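Side-chain contacts in citrate synthase (PDB 6ABX), which probably catalyses the condensation of oxaloacetate with acetyl-CoA and water to citrate and CoA, a step of the tricarboxylic acid cycle: residues 130-134 and 135-139; 149-152 and 153-157; 312-316 and 317-321. All coordinates share one frame; numbering follows the deposited sequence.

Interaction 1. Residues 130-134 and 135-139; sequences IQRTR and RNQEF
Bends at chi2 (-73°) and chi3 (-72°) fold the Arg-132 chain round toward the loop, where its guanidinium meets the backbone carbonyl of Glu-138. A bend at chi2 of Gln-131 (74°) lays that amide flat over one face of the Arg-135 guanidinium, whose own chain runs extended from CG to NE. Between these two contacts sits a Schellman motif, the C-terminal stop of helix 112-134. Gln-137 N bonds to Arg-132 O at 2.9 Å and Asn-136 N to Thr-133 O at 3.0 Å, while Asn-136, the C-prime residue, takes positive phi. Arg-135 N makes just weak bonds, to Gln-131 O and Arg-132 O, as the helix gives way to the turn.

The Gln-131 amide and the Arg-135 guanidinium stack with nearly parallel planes. Gln-131 NE2 lies 3.2 Å from Arg-135 NE, yet both are donors, so this is face contact and not a hydrogen bond. The polar ends are fixed from outside: Gln-131 OE1 accepts from Asp-320 N, and Arg-135 bonds to Gly-318 O and forms a salt bridge with Asp-320. A water donates both to Thr-133 OG1 and to Gln-137 O, bridging helix and loop; the threonine hydroxyl is also bonded to Leu-129 O.

Arg-132 is held in three ways. Gln-137 covers one face with CB and OE1, the latter 3.5 Å from Arg-132 NH1, and NH1 itself bonds to Ile-156 O. Edge-on, Arg-132 NE (2.7 Å) and NH2 (3.1 Å) both grip the single atom Glu-138 O, which lies almost in the guanidinium plane; NH2 approaches on a lone pair, NE tilted from the carbonyl plane.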
ATOM      1  N   ILE A 130      10.084  14.317 -13.962  1.00 11.04           N
ATOM      2  CA  ILE A 130       9.121  15.243 -13.389  1.00 11.52           C
ATOM      3  C   ILE A 130       9.745  16.639 -13.324  1.00 11.52           C
ATOM      4  O   ILE A 130       9.112  17.609 -13.744  1.00 12.99           O
ATOM      5  CB  ILE A 130       8.602  14.795 -12.005  1.00 10.79           C
ATOM      6  CG1 ILE A 130       7.834  13.489 -12.059  1.00 11.67           C
ATOM      7  CG2 ILE A 130       7.777  15.941 -11.371  1.00 11.80           C
ATOM      8  CD1 ILE A 130       7.520  12.889 -10.698  1.00 12.44           C
ATOM      9  N   GLN A 131      10.941  16.748 -12.724  1.00 11.35           N
ATOM     10  CA  GLN A 131      11.550  18.041 -12.497  1.00 12.25           C
ATOM     11  C   GLN A 131      11.834  18.774 -13.812  1.00 14.26           C
ATOM     12  O   GLN A 131      11.571  19.962 -13.890  1.00 13.38           O
ATOM     13  CB  GLN A 131      12.850  17.900 -11.720  1.00 13.23           C
ATOM     14  CG  GLN A 131      13.543  19.218 -11.517  1.00 15.92           C
ATOM     15  CD  GLN A 131      12.803  19.991 -10.480  1.00 20.27           C
ATOM     16  OE1 GLN A 131      12.976  19.772  -9.255  1.00 23.48           O
ATOM     17  NE2 GLN A 131      11.907  20.842 -10.975  1.00 23.16           N
ATOM     18  N   ARG A 132      12.429  18.082 -14.780  1.00 12.45           N
ATOM     19  CA  ARG A 132      12.808  18.666 -16.083  1.00 13.24           C
ATOM     20  C   ARG A 132      11.517  19.165 -16.754  1.00 13.96           C
ATOM     21  O   ARG A 132      11.483  20.318 -17.203  1.00 13.82           O
ATOM     22  CB  ARG A 132      13.450  17.624 -17.001  1.00 13.48           C
ATOM     23  CG  ARG A 132      14.803  17.110 -16.524  1.00 13.92           C
ATOM     24  CD  ARG A 132      15.940  18.087 -16.671  1.00 15.00           C
ATOM     25  NE  ARG A 132      16.413  18.347 -18.029  1.00 13.61           N
ATOM     26  CZ  ARG A 132      17.358  19.224 -18.355  1.00 16.21           C
ATOM     27  NH1 ARG A 132      18.080  19.863 -17.436  1.00 14.41           N
ATOM     28  NH2 ARG A 132      17.652  19.399 -19.628  1.00 15.73           N
ATOM     29  N   THR A 133      10.469  18.344 -16.703  1.00 12.65           N
ATOM     30  CA  THR A 133       9.195  18.682 -17.411  1.00 13.67           C
ATOM     31  C   THR A 133       8.604  19.964 -16.812  1.00 14.32           C
ATOM     32  O   THR A 133       8.127  20.862 -17.530  1.00 14.93           O
ATOM     33  CB  THR A 133       8.224  17.503 -17.390  1.00 12.60           C
ATOM     34  OG1 THR A 133       8.799  16.380 -18.052  1.00 13.70           O
ATOM     35  CG2 THR A 133       6.913  17.865 -18.038  1.00 12.28           C
ATOM     36  N   ARG A 134       8.633  20.079 -15.485  1.00 15.02           N
ATOM     37  CA  ARG A 134       8.056  21.230 -14.823  1.00 15.77           C
ATOM     38  C   ARG A 134       8.760  22.517 -15.266  1.00 16.97           C
ATOM     39  O   ARG A 134       8.139  23.594 -15.284  1.00 18.67           O
ATOM     40  CB  ARG A 134       8.126  21.108 -13.307  1.00 16.35           C
ATOM     41  CG  ARG A 134       7.101  20.137 -12.785  1.00 16.73           C
ATOM     42  CD  ARG A 134       7.389  20.027 -11.339  1.00 19.49           C
ATOM     43  NE  ARG A 134       6.360  19.428 -10.591  1.00 21.66           N
ATOM     44  CZ  ARG A 134       6.371  19.497  -9.260  1.00 29.84           C
ATOM     45  NH1 ARG A 134       7.451  19.962  -8.630  1.00 29.72           N
ATOM     46  NH2 ARG A 134       5.318  19.103  -8.589  1.00 28.85           N
ATOM     47  N   ARG A 135      10.065  22.415 -15.515  1.00 14.19           N
ATOM     48  CA  ARG A 135      10.900  23.558 -15.938  1.00 15.39           C
ATOM     49  C   ARG A 135      10.941  23.742 -17.448  1.00 15.71           C
ATOM     50  O   ARG A 135      11.830  24.466 -17.958  1.00 15.92           O
ATOM     51  CB  ARG A 135      12.308  23.324 -15.396  1.00 15.68           C
ATOM     52  CG  ARG A 135      12.339  23.457 -13.877  1.00 16.61           C
ATOM     53  CD  ARG A 135      13.666  23.126 -13.236  1.00 16.93           C
ATOM     54  NE  ARG A 135      13.635  23.425 -11.797  1.00 17.85           N
ATOM     55  CZ  ARG A 135      14.544  22.989 -10.915  1.00 19.81           C
ATOM     56  NH1 ARG A 135      15.503  22.150 -11.305  1.00 19.17           N
ATOM     57  NH2 ARG A 135      14.384  23.282  -9.621  1.00 20.12           N
ATOM     58  N   ASN A 136      10.080  23.035 -18.187  1.00 16.39           N
ATOM     59  CA  ASN A 136      10.084  23.077 -19.663  1.00 16.97           C
ATOM     60  C   ASN A 136      11.436  22.686 -20.259  1.00 17.41           C
ATOM     61  O   ASN A 136      11.885  23.277 -21.273  1.00 16.38           O
ATOM     62  CB  ASN A 136       9.707  24.491 -20.172  1.00 18.98           C
ATOM     63  CG  ASN A 136       8.305  24.919 -19.797  1.00 20.14           C
ATOM     64  OD1 ASN A 136       7.443  24.081 -19.568  1.00 21.36           O
ATOM     65  ND2 ASN A 136       8.059  26.225 -19.726  1.00 20.10           N
ATOM     66  N   GLN A 137      12.104  21.703 -19.648  1.00 16.11           N
ATOM     67  CA  GLN A 137      13.383  21.184 -20.077  1.00 15.33           C
ATOM     68  C   GLN A 137      13.203  19.759 -20.579  1.00 14.88           C
ATOM     69  O   GLN A 137      12.252  19.071 -20.206  1.00 16.71           O
ATOM     70  CB  GLN A 137      14.385  21.165 -18.920  1.00 15.54           C
ATOM     71  CG  GLN A 137      14.697  22.540 -18.364  1.00 16.98           C
ATOM     72  CD  GLN A 137      15.436  22.448 -17.054  1.00 18.13           C
ATOM     73  OE1 GLN A 137      15.203  21.560 -16.238  1.00 16.24           O
ATOM     74  NE2 GLN A 137      16.359  23.354 -16.885  1.00 21.68           N
ATOM     75  N   GLU A 138      14.086  19.363 -21.468  1.00 15.83           N
ATOM     76  CA  GLU A 138      14.044  18.076 -22.091  1.00 17.17           C
ATOM     77  C   GLU A 138      14.549  16.996 -21.133  1.00 17.98           C
ATOM     78  O   GLU A 138      15.510  17.199 -20.328  1.00 16.17           O
ATOM     79  CB  GLU A 138      14.901  18.066 -23.355  1.00 18.68           C
ATOM     80  CG  GLU A 138      14.647  16.878 -24.242  1.00 22.63           C
ATOM     81  CD  GLU A 138      15.403  16.917 -25.554  1.00 28.01           C
ATOM     82  OE1 GLU A 138      16.326  17.744 -25.689  1.00 30.09           O
ATOM     83  OE2 GLU A 138      15.079  16.079 -26.400  1.00 32.58           O
ATOM     84  N   PHE A 139      13.912  15.842 -21.254  1.00 18.08           N
ATOM     85  CA  PHE A 139      14.343  14.633 -20.572  1.00 18.36           C
ATOM     86  C   PHE A 139      15.840  14.448 -20.819  1.00 17.24           C
ATOM     87  O   PHE A 139      16.326  14.476 -21.984  1.00 16.98           O
ATOM     88  CB  PHE A 139      13.458  13.516 -21.109  1.00 20.21           C
ATOM     89  CG  PHE A 139      13.627  12.139 -20.521  1.00 24.87           C
ATOM     90  CD1 PHE A 139      14.196  11.938 -19.274  1.00 24.95           C
ATOM     91  CD2 PHE A 139      13.013  11.069 -21.183  1.00 30.24           C
ATOM     92  CE1 PHE A 139      14.286  10.643 -18.767  1.00 26.39           C
ATOM     93  CE2 PHE A 139      13.056   9.790 -20.643  1.00 32.17           C
ATOM     94  CZ  PHE A 139      13.722   9.588 -19.450  1.00 30.03           C
TER
HETATM   95  O   HOH W   1       9.951  17.191 -20.539  1.00 26.98           O

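Interaction 2. Residues 149-152 and 153-157; sequences SENF and LYMIR
Asn-151 and Met-155, one helical turn apart, meet most closely among the side chains of 149-152 and 153-157. Asn-151 ND2 lies 3.4 Å from Met-155 CE and 3.5 Å from Met-155 SD, the two chains crossing obliquely. Bent at chi3 (-58°), the methionine curls its methyl back beside the amide. On the other branch, Asn-151 OD1 comes to the edge of the Tyr-154 ring, 3.8 Å from Tyr-154 CD2, and accepts a hydrogen bond from Asp-143 N in the loop before the helix. With an alanine here, Asp-143 N would probably be left without this acceptor, and Met-155 SD and CE would probably lose the amide they lie beside.

Apolar contacts are slacker. Phe-152 CD1 stands 4.4 Å from Met-155 CE and equally far from Ile-156 CG1, both approaching the ring obliquely. The ring also meets Pro-124 and Ser-128 of helix 112-134, Leu-169 of helix 163-174, and Phe-319, edge-to-face.

Backbone bonds carry the helix through the contact. Leu-153 N, Tyr-154 N, Met-155 N and Ile-156 N reach the carbonyls of Ser-149, Glu-150, Asn-151 and Phe-152 in turn; the shortest of the four is Met-155 N to Asn-151 O at 2.9 Å. Ser-149 OG bonds to Asp-170 OD1, and Arg-157 forms a salt bridge with Asp-165.

Such i to i+3 and i to i+4 contacts are those of a regular alpha helix, here a short one buried against helices 112-134 and 163-174 in the predominantly helical fold of citrate synthase.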
ATOM      1  N   SER A 149      24.550   8.644  -7.621  1.00 10.68           N
ATOM      2  CA  SER A 149      24.273  10.041  -7.195  1.00 11.80           C
ATOM      3  C   SER A 149      24.753  11.030  -8.274  1.00 13.17           C
ATOM      4  O   SER A 149      24.068  12.036  -8.524  1.00 11.98           O
ATOM      5  CB  SER A 149      24.914  10.300  -5.855  1.00 12.49           C
ATOM      6  OG  SER A 149      24.330   9.460  -4.858  1.00 12.98           O
ATOM      7  N   GLU A 150      25.878  10.721  -8.916  1.00 13.00           N
ATOM      8  CA  GLU A 150      26.373  11.601 -10.007  1.00 14.18           C
ATOM      9  C   GLU A 150      25.319  11.653 -11.135  1.00 12.79           C
ATOM     10  O   GLU A 150      24.977  12.717 -11.685  1.00 11.63           O
ATOM     11  CB  GLU A 150      27.732  11.142 -10.541  1.00 18.76           C
ATOM     12  CG  GLU A 150      28.220  12.170 -11.553  1.00 20.93           C
ATOM     13  CD  GLU A 150      29.635  12.097 -12.092  1.00 27.81           C
ATOM     14  OE1 GLU A 150      30.344  11.089 -11.764  1.00 25.23           O
ATOM     15  OE2 GLU A 150      30.004  13.062 -12.848  1.00 26.39           O
ATOM     16  N   ASN A 151      24.786  10.485 -11.494  1.00 11.38           N
ATOM     17  CA  ASN A 151      23.795  10.396 -12.534  1.00 11.81           C
ATOM     18  C   ASN A 151      22.512  11.154 -12.156  1.00 11.62           C
ATOM     19  O   ASN A 151      21.845  11.746 -13.036  1.00 13.45           O
ATOM     20  CB  ASN A 151      23.420   8.950 -12.857  1.00 11.44           C
ATOM     21  CG  ASN A 151      22.401   8.872 -13.961  1.00 11.63           C
ATOM     22  OD1 ASN A 151      22.724   9.224 -15.108  1.00 13.85           O
ATOM     23  ND2 ASN A 151      21.221   8.370 -13.657  1.00 11.54           N
ATOM     24  N   PHE A 152      22.098  11.074 -10.886  1.00  9.96           N
ATOM     25  CA  PHE A 152      20.870  11.705 -10.453  1.00 10.75           C
ATOM     26  C   PHE A 152      20.975  13.234 -10.675  1.00 10.43           C
ATOM     27  O   PHE A 152      20.072  13.867 -11.253  1.00 11.15           O
ATOM     28  CB  PHE A 152      20.608  11.375  -8.971  1.00 10.41           C
ATOM     29  CG  PHE A 152      19.179  11.499  -8.501  1.00 10.89           C
ATOM     30  CD1 PHE A 152      18.204  12.149  -9.238  1.00 10.48           C
ATOM     31  CD2 PHE A 152      18.806  10.943  -7.294  1.00 11.64           C
ATOM     32  CE1 PHE A 152      16.899  12.232  -8.794  1.00 10.49           C
ATOM     33  CE2 PHE A 152      17.502  11.063  -6.838  1.00 12.45           C
ATOM     34  CZ  PHE A 152      16.541  11.649  -7.609  1.00 11.11           C
ATOM     35  N   LEU A 153      22.107  13.801 -10.308  1.00 10.52           N
ATOM     36  CA  LEU A 153      22.323  15.245 -10.507  1.00 12.51           C
ATOM     37  C   LEU A 153      22.454  15.588 -11.990  1.00 12.90           C
ATOM     38  O   LEU A 153      21.939  16.590 -12.450  1.00 11.07           O
ATOM     39  CB  LEU A 153      23.544  15.716  -9.728  1.00 12.63           C
ATOM     40  CG  LEU A 153      23.386  15.700  -8.205  1.00 13.27           C
ATOM     41  CD1 LEU A 153      24.691  16.075  -7.539  1.00 13.92           C
ATOM     42  CD2 LEU A 153      22.266  16.606  -7.765  1.00 14.53           C
ATOM     43  N   TYR A 154      23.079  14.706 -12.757  1.00 11.39           N
ATOM     44  CA  TYR A 154      23.213  14.869 -14.218  1.00 12.78           C
ATOM     45  C   TYR A 154      21.828  14.928 -14.881  1.00 12.23           C
ATOM     46  O   TYR A 154      21.550  15.781 -15.703  1.00 12.39           O
ATOM     47  CB  TYR A 154      24.050  13.727 -14.796  1.00 13.19           C
ATOM     48  CG  TYR A 154      23.961  13.588 -16.286  1.00 13.56           C
ATOM     49  CD1 TYR A 154      24.532  14.546 -17.109  1.00 16.34           C
ATOM     50  CD2 TYR A 154      23.239  12.575 -16.874  1.00 15.53           C
ATOM     51  CE1 TYR A 154      24.385  14.463 -18.488  1.00 16.92           C
ATOM     52  CE2 TYR A 154      23.114  12.459 -18.253  1.00 15.68           C
ATOM     53  CZ  TYR A 154      23.717  13.403 -19.062  1.00 18.76           C
ATOM     54  OH  TYR A 154      23.582  13.331 -20.431  1.00 20.26           O
ATOM     55  N   MET A 155      20.904  14.084 -14.448  1.00 10.81           N
ATOM     56  CA  MET A 155      19.598  14.023 -15.055  1.00 10.78           C
ATOM     57  C   MET A 155      18.766  15.271 -14.714  1.00 11.43           C
ATOM     58  O   MET A 155      17.813  15.559 -15.414  1.00 12.63           O
ATOM     59  CB  MET A 155      18.848  12.761 -14.650  1.00 11.37           C
ATOM     60  CG  MET A 155      19.453  11.471 -15.256  1.00 11.61           C
ATOM     61  SD  MET A 155      18.422  10.029 -14.972  1.00 12.45           S
ATOM     62  CE  MET A 155      18.355  10.083 -13.172  1.00 12.04           C
ATOM     63  N   ILE A 156      19.015  15.910 -13.565  1.00 10.99           N
ATOM     64  CA  ILE A 156      18.331  17.176 -13.212  1.00 14.73           C
ATOM     65  C   ILE A 156      18.934  18.367 -13.951  1.00 15.58           C
ATOM     66  O   ILE A 156      18.203  19.295 -14.374  1.00 14.39           O
ATOM     67  CB  ILE A 156      18.433  17.379 -11.674  1.00 17.81           C
ATOM     68  CG1 ILE A 156      17.768  16.249 -10.902  1.00 22.32           C
ATOM     69  CG2 ILE A 156      17.863  18.720 -11.266  1.00 22.63           C
ATOM     70  CD1 ILE A 156      16.291  16.350 -10.995  1.00 20.29           C
ATOM     71  N   ARG A 157      20.274  18.443 -13.947  1.00 15.62           N
ATOM     72  CA  ARG A 157      20.976  19.641 -14.417  1.00 17.66           C
ATOM     73  C   ARG A 157      21.248  19.569 -15.911  1.00 20.11           C
ATOM     74  O   ARG A 157      21.370  20.614 -16.568  1.00 20.01           O
ATOM     75  CB  ARG A 157      22.279  19.813 -13.628  1.00 20.16           C
ATOM     76  CG  ARG A 157      22.046  20.387 -12.230  1.00 22.59           C
ATOM     77  CD  ARG A 157      22.475  19.480 -11.131  1.00 28.39           C
ATOM     78  NE  ARG A 157      22.717  20.174  -9.867  1.00 27.66           N
ATOM     79  CZ  ARG A 157      23.854  20.132  -9.244  1.00 27.91           C
ATOM     80  NH1 ARG A 157      24.959  19.830  -9.910  1.00 27.34           N
ATOM     81  NH2 ARG A 157      23.863  20.335  -7.947  1.00 24.20           N
TER

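Interaction 3. Residues 312-316 and 317-321; sequences LVFYA and MGFDP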
ATOM      1  N   LEU A 312      16.329  21.442   2.816  1.00 14.15           N
ATOM      2  CA  LEU A 312      17.243  22.501   2.431  1.00 16.07           C
ATOM      3  C   LEU A 312      18.424  21.978   1.608  1.00 15.83           C
ATOM      4  O   LEU A 312      18.811  22.562   0.593  1.00 17.51           O
ATOM      5  CB  LEU A 312      17.688  23.234   3.705  1.00 18.18           C
ATOM      6  CG  LEU A 312      18.765  24.290   3.509  1.00 20.15           C
ATOM      7  CD1 LEU A 312      18.331  25.283   2.456  1.00 18.41           C
ATOM      8  CD2 LEU A 312      19.044  24.974   4.834  1.00 21.10           C
ATOM      9  N   VAL A 313      18.971  20.824   2.001  1.00 16.23           N
ATOM     10  CA  VAL A 313      20.069  20.173   1.244  1.00 15.07           C
ATOM     11  C   VAL A 313      19.606  19.779  -0.164  1.00 15.62           C
ATOM     12  O   VAL A 313      20.287  20.099  -1.114  1.00 16.50           O
ATOM     13  CB  VAL A 313      20.635  18.971   2.019  1.00 16.58           C
ATOM     14  CG1 VAL A 313      21.522  18.086   1.158  1.00 16.05           C
ATOM     15  CG2 VAL A 313      21.371  19.432   3.268  1.00 16.49           C
ATOM     16  N   PHE A 314      18.440  19.155  -0.287  1.00 15.70           N
ATOM     17  CA  PHE A 314      17.935  18.743  -1.615  1.00 15.40           C
ATOM     18  C   PHE A 314      17.598  19.976  -2.464  1.00 15.54           C
ATOM     19  O   PHE A 314      17.855  20.010  -3.661  1.00 15.72           O
ATOM     20  CB  PHE A 314      16.750  17.802  -1.447  1.00 17.15           C
ATOM     21  CG  PHE A 314      17.179  16.437  -0.980  1.00 20.84           C
ATOM     22  CD1 PHE A 314      18.096  15.700  -1.695  1.00 25.04           C
ATOM     23  CD2 PHE A 314      16.627  15.872   0.151  1.00 30.92           C
ATOM     24  CE1 PHE A 314      18.500  14.444  -1.261  1.00 26.54           C
ATOM     25  CE2 PHE A 314      17.038  14.608   0.577  1.00 29.78           C
ATOM     26  CZ  PHE A 314      18.010  13.929  -0.101  1.00 27.68           C
ATOM     27  N   TYR A 315      17.046  21.027  -1.838  1.00 15.39           N
ATOM     28  CA  TYR A 315      16.795  22.282  -2.529  1.00 16.67           C
ATOM     29  C   TYR A 315      18.106  22.886  -3.049  1.00 17.06           C
ATOM     30  O   TYR A 315      18.143  23.398  -4.192  1.00 18.65           O
ATOM     31  CB  TYR A 315      16.034  23.243  -1.604  1.00 17.10           C
ATOM     32  CG  TYR A 315      15.766  24.604  -2.196  1.00 17.00           C
ATOM     33  CD1 TYR A 315      14.862  24.746  -3.234  1.00 18.68           C
ATOM     34  CD2 TYR A 315      16.358  25.746  -1.702  1.00 18.34           C
ATOM     35  CE1 TYR A 315      14.591  25.981  -3.799  1.00 19.45           C
ATOM     36  CE2 TYR A 315      16.110  27.000  -2.265  1.00 18.84           C
ATOM     37  CZ  TYR A 315      15.223  27.112  -3.313  1.00 20.33           C
ATOM     38  OH  TYR A 315      14.907  28.320  -3.877  1.00 22.73           O
ATOM     39  N   ALA A 316      19.156  22.845  -2.238  1.00 18.00           N
ATOM     40  CA  ALA A 316      20.468  23.395  -2.552  1.00 20.55           C
ATOM     41  C   ALA A 316      21.043  22.696  -3.792  1.00 24.20           C
ATOM     42  O   ALA A 316      21.774  23.282  -4.565  1.00 26.47           O
ATOM     43  CB  ALA A 316      21.396  23.283  -1.372  1.00 23.19           C
ATOM     44  N   MET A 317      20.674  21.442  -3.996  1.00 19.56           N
ATOM     45  CA  MET A 317      21.198  20.731  -5.114  1.00 23.18           C
ATOM     46  C   MET A 317      20.352  20.821  -6.379  1.00 22.14           C
ATOM     47  O   MET A 317      20.807  20.328  -7.414  1.00 22.92           O
ATOM     48  CB  MET A 317      21.431  19.306  -4.655  1.00 25.39           C
ATOM     49  CG  MET A 317      22.678  19.389  -3.818  1.00 32.90           C
ATOM     50  SD  MET A 317      23.335  17.836  -3.421  1.00 35.15           S
ATOM     51  CE  MET A 317      21.823  17.082  -2.833  1.00 34.77           C
ATOM     52  N   GLY A 318      19.218  21.528  -6.327  1.00 18.73           N
ATOM     53  CA  GLY A 318      18.443  21.864  -7.487  1.00 18.76           C
ATOM     54  C   GLY A 318      17.125  21.170  -7.616  1.00 16.65           C
ATOM     55  O   GLY A 318      16.489  21.247  -8.691  1.00 19.19           O
ATOM     56  N   PHE A 319      16.642  20.462  -6.562  1.00 15.71           N
ATOM     57  CA  PHE A 319      15.316  19.891  -6.606  1.00 16.36           C
ATOM     58  C   PHE A 319      14.249  20.849  -6.069  1.00 16.63           C
ATOM     59  O   PHE A 319      14.501  21.453  -5.034  1.00 18.21           O
ATOM     60  CB  PHE A 319      15.313  18.623  -5.745  1.00 17.17           C
ATOM     61  CG  PHE A 319      16.216  17.524  -6.249  1.00 17.34           C
ATOM     62  CD1 PHE A 319      15.747  16.664  -7.221  1.00 19.27           C
ATOM     63  CD2 PHE A 319      17.492  17.347  -5.757  1.00 17.79           C
ATOM     64  CE1 PHE A 319      16.547  15.636  -7.678  1.00 17.43           C
ATOM     65  CE2 PHE A 319      18.289  16.298  -6.197  1.00 19.43           C
ATOM     66  CZ  PHE A 319      17.806  15.460  -7.162  1.00 17.73           C
ATOM     67  N   ASP A 320      13.063  20.927  -6.699  1.00 16.14           N
ATOM     68  CA  ASP A 320      11.897  21.636  -6.192  1.00 18.52           C
ATOM     69  C   ASP A 320      11.538  21.003  -4.858  1.00 17.08           C
ATOM     70  O   ASP A 320      11.554  19.775  -4.707  1.00 14.76           O
ATOM     71  CB  ASP A 320      10.625  21.591  -7.078  1.00 20.55           C
ATOM     72  CG  ASP A 320      10.681  22.392  -8.360  1.00 24.45           C
ATOM     73  OD1 ASP A 320      11.535  23.302  -8.428  1.00 25.84           O
ATOM     74  OD2 ASP A 320       9.889  22.059  -9.306  1.00 27.97           O
ATOM     75  N   PRO A 321      11.196  21.822  -3.850  1.00 17.95           N
ATOM     76  CA  PRO A 321      10.739  21.317  -2.569  1.00 20.41           C
ATOM     77  C   PRO A 321       9.651  20.245  -2.603  1.00 20.68           C
ATOM     78  O   PRO A 321       9.725  19.291  -1.816  1.00 20.36           O
ATOM     79  CB  PRO A 321      10.198  22.576  -1.882  1.00 22.16           C
ATOM     80  CG  PRO A 321      11.080  23.652  -2.418  1.00 20.80           C
ATOM     81  CD  PRO A 321      11.242  23.292  -3.874  1.00 19.75           C
TER
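Met-317 packs its methyl back against the last turn of helix 310-316, and this buried side is the tight half of the contact. Met-317 CE touches Val-313 CG1 and Phe-314 CD1, which it meets obliquely, 4.1 Å away in each case. A bend at chi3 (-49°) turns CE in that direction, while Leu-169 of helix 163-174 adds a further wall. Phe-319 turns its ring edge to the backbone: CD2 sits 3.4 Å from Phe-314 O, in the plane of the ring. That same oxygen accepts Phe-319 N at 3.2 Å, and Gly-318 N bonds to Tyr-315 O at 3.0 Å, together forming the Schellman motif that ends the helix. Gly-318 has positive phi, and at its backbone angles a CB would be jammed against the carbonyl oxygen of Met-317, so the position calls for glycine.

The side of Tyr-315, Ala-316 and Pro-321 is only partly buried and holds a single apolar pair: Pro-321 CD rests obliquely on the Tyr-315 ring, 4.0 Å from CD1. Helices 220-228 and 277-297 add cover here. A nearly straight CA-H...O contact joins Tyr-315 CA to Phe-319 O at 3.5 Å. Tyr-315 OH is hydrogen-bonded to Glu-278 OE2.

The Phe-314 side chain lies about 9 Å from that of Asp-307, a predicted active-site residue, and about 11 Å from bound citrate. Within the turn, side chains meet through carbon while the hydrogen bonding is backbone to backbone; Met-317 O accepts from Arg-157 NH2, and a charged donor thus probably takes over a carbonyl beyond the last helical bonds.

How the interactions relate
The three contacts follow one another along the chain yet gather on the same side of its centre, with centres about 13 Å apart for interactions 1 and 2 and for 2 and 3, and about 15 Å for 1 and 3. Interaction 1 ends helix 112-134, interaction 2 lies on the next helix, 148-157, and interaction 3 closes helix 310-316, much later in sequence. They touch directly: Ile-156 CD1 lies 3.8 Å from Gln-131 CB and 3.4 Å from Phe-319 CE1. Two helix ends are joined through the loop 317-321, polar toward interaction 1 and, apart from the Arg-157 NH2 to Met-317 O bond, apolar toward interaction 2, tying distant sequence into one helical assembly.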